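Local coordinates for enoyl-[acyl-carrier-protein] reductase [FMN] (Thermotoga maritima, PDB 5GVJ), which probably reduces enoyl-[acyl-carrier-protein] in an NADH-dependent reaction as a flavoprotein that binds FMN, at residues G171-G176 / A180-L185. The protein carries 1 engineered substitution. Residues are numbered along the deposited sequence; the frame is centred on the assembly and turned at random.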
ATOM      1  N   GLY A 171       4.601  -0.409   7.670  1.00 18.02           N
ATOM      2  CA  GLY A 171       4.598  -1.308   6.541  1.00 15.24           C
ATOM      3  C   GLY A 171       4.811  -0.563   5.242  1.00 17.86           C
ATOM      4  O   GLY A 171       3.957   0.236   4.838  1.00 15.31           O
ATOM      5  N   GLY A 172       5.948  -0.815   4.587  1.00 15.05           N
ATOM      6  CA  GLY A 172       6.265  -0.211   3.309  1.00 13.63           C
ATOM      7  C   GLY A 172       6.913   1.153   3.376  1.00 16.34           C
ATOM      8  O   GLY A 172       7.110   1.780   2.333  1.00 15.57           O
ATOM      9  N   ILE A 173       7.264   1.639   4.563  1.00 13.38           N
ATOM     10  CA  ILE A 173       7.755   2.997   4.717  1.00 13.59           C
ATOM     11  C   ILE A 173       9.244   2.935   5.000  1.00 15.48           C
ATOM     12  O   ILE A 173       9.664   2.387   6.024  1.00 16.34           O
ATOM     13  CB  ILE A 173       7.009   3.741   5.832  1.00 16.45           C
ATOM     14  CG1 ILE A 173       5.501   3.672   5.571  1.00 15.76           C
ATOM     15  CG2 ILE A 173       7.472   5.187   5.872  1.00 18.22           C
ATOM     16  CD1 ILE A 173       4.667   3.897   6.792  1.00 17.01           C
ATOM     17  N   ALA A 174      10.045   3.508   4.108  1.00 15.74           N
ATOM     18  CA  ALA A 174      11.483   3.528   4.342  1.00 15.35           C
ATOM     19  C   ALA A 174      12.136   4.846   3.951  1.00 15.63           C
ATOM     20  O   ALA A 174      13.372   4.924   3.953  1.00 15.00           O
ATOM     21  CB  ALA A 174      12.168   2.377   3.594  1.00 14.64           C
ATOM     22  N   ASP A 175      11.367   5.884   3.621  1.00 13.38           N
ATOM     23  CA  ASP A 175      11.960   7.135   3.160  1.00 14.92           C
ATOM     24  C   ASP A 175      10.968   8.279   3.363  1.00 17.04           C
ATOM     25  O   ASP A 175       9.828   8.077   3.798  1.00 16.20           O
ATOM     26  CB  ASP A 175      12.416   7.029   1.699  1.00 17.62           C
ATOM     27  CG  ASP A 175      11.306   6.577   0.769  1.00 15.64           C
ATOM     28  OD1 ASP A 175      10.120   6.853   1.069  1.00 15.72           O
ATOM     29  OD2 ASP A 175      11.626   5.951  -0.262  1.00 18.70           O
ATOM     30  N   GLY A 176      11.421   9.493   3.024  1.00 14.31           N
ATOM     31  CA  GLY A 176      10.612  10.677   3.259  1.00 15.10           C
ATOM     32  C   GLY A 176       9.382  10.743   2.376  1.00 17.94           C
ATOM     33  O   GLY A 176       8.339  11.260   2.796  1.00 18.50           O
ATOM     34  N   ALA A 180       5.505  11.244   3.717  1.00 15.13           N
ATOM     35  CA  ALA A 180       4.513  12.186   3.207  1.00 15.67           C
ATOM     36  C   ALA A 180       3.266  11.455   2.728  1.00 16.06           C
ATOM     37  O   ALA A 180       2.142  11.878   3.021  1.00 14.56           O
ATOM     38  CB  ALA A 180       5.112  13.035   2.084  1.00 13.64           C
ATOM     39  N   ALA A 181       3.449  10.343   2.014  1.00 17.19           N
ATOM     40  CA  ALA A 181       2.318   9.532   1.579  1.00 12.99           C
ATOM     41  C   ALA A 181       1.484   9.048   2.757  1.00 13.80           C
ATOM     42  O   ALA A 181       0.253   9.101   2.713  1.00 13.50           O
ATOM     43  CB  ALA A 181       2.820   8.342   0.772  1.00 13.77           C
ATOM     44  N   ALA A 182       2.139   8.559   3.822  1.00 11.82           N
ATOM     45  CA  ALA A 182       1.403   8.109   5.000  1.00 13.23           C
ATOM     46  C   ALA A 182       0.613   9.251   5.621  1.00 12.76           C
ATOM     47  O   ALA A 182      -0.550   9.079   6.006  1.00 12.71           O
ATOM     48  CB  ALA A 182       2.362   7.506   6.029  1.00 11.84           C
ATOM     49  N   PHE A 183       1.231  10.425   5.725  1.00 11.97           N
ATOM     50  CA  PHE A 183       0.539  11.578   6.291  1.00 13.12           C
ATOM     51  C   PHE A 183      -0.650  11.983   5.427  1.00 14.02           C
ATOM     52  O   PHE A 183      -1.708  12.378   5.943  1.00 15.05           O
ATOM     53  CB  PHE A 183       1.535  12.733   6.446  1.00 14.90           C
ATOM     54  CG  PHE A 183       2.389  12.639   7.690  1.00 17.08           C
ATOM     55  CD1 PHE A 183       2.837  11.411   8.154  1.00 13.82           C
ATOM     56  CD2 PHE A 183       2.738  13.781   8.389  1.00 21.19           C
ATOM     57  CE1 PHE A 183       3.615  11.322   9.304  1.00 17.02           C
ATOM     58  CE2 PHE A 183       3.525  13.700   9.533  1.00 18.88           C
ATOM     59  CZ  PHE A 183       3.959  12.469   9.984  1.00 18.49           C
ATOM     60  N   ALA A 184      -0.506  11.869   4.103  1.00 13.88           N
ATOM     61  CA  ALA A 184      -1.623  12.153   3.209  1.00 12.56           C
ATOM     62  C   ALA A 184      -2.795  11.212   3.465  1.00 14.89           C
ATOM     63  O   ALA A 184      -3.956  11.627   3.402  1.00 14.13           O
ATOM     64  CB  ALA A 184      -1.174  12.048   1.750  1.00 13.47           C
ATOM     65  N   LEU A 185      -2.515   9.932   3.731  1.00 12.39           N
ATOM     66  CA  LEU A 185      -3.590   8.992   4.022  1.00 13.37           C
ATOM     67  C   LEU A 185      -4.231   9.239   5.386  1.00 14.84           C
ATOM     68  O   LEU A 185      -5.278   8.647   5.673  1.00 18.17           O
ATOM     69  CB  LEU A 185      -3.069   7.556   3.952  1.00 14.77           C
ATOM     70  CG  LEU A 185      -2.519   7.089   2.603  1.00 11.96           C
ATOM     71  CD1 LEU A 185      -1.819   5.738   2.713  1.00 12.50           C
ATOM     72  CD2 LEU A 185      -3.646   7.037   1.576  1.00 11.08           C
TER
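The flat carbonyl group of Gly176 receives Ala180 N beyond its oxygen, 3.0 Å from Gly176 O and tilted 23° from the carbonyl plane. Ala180 CB comes to 3.8 Å from the same Gly176 O. With an angle of 160° at the hydrogen, the N-H of Ala180 makes an i+4 to i backbone bond in the first turn of helix 176-185. Just before the helix, Asp175 is its N-cap: OD1 accepts from Gly178 N, and OD2 forms a salt bridge with Arg161 of the second subunit. Strand 167-170, the loop at 171-175 and the helix form one beta-alpha unit of the TIM barrel. At the strand end of this loop Gly172 belongs to the FMN site, although no FMN is bound to this chain. Ile173 points toward the helix, CG1 running on to CD1 in an extended arm (chi2 159°), and its CD1 methyl meets Ala182 CB at 4.3 Å, a loose apolar touch. Val190 of strand 189-191 packs on both Ile173 and Ala182, while Ala180 packs against Phe301 and Thr304 of helix 290-309.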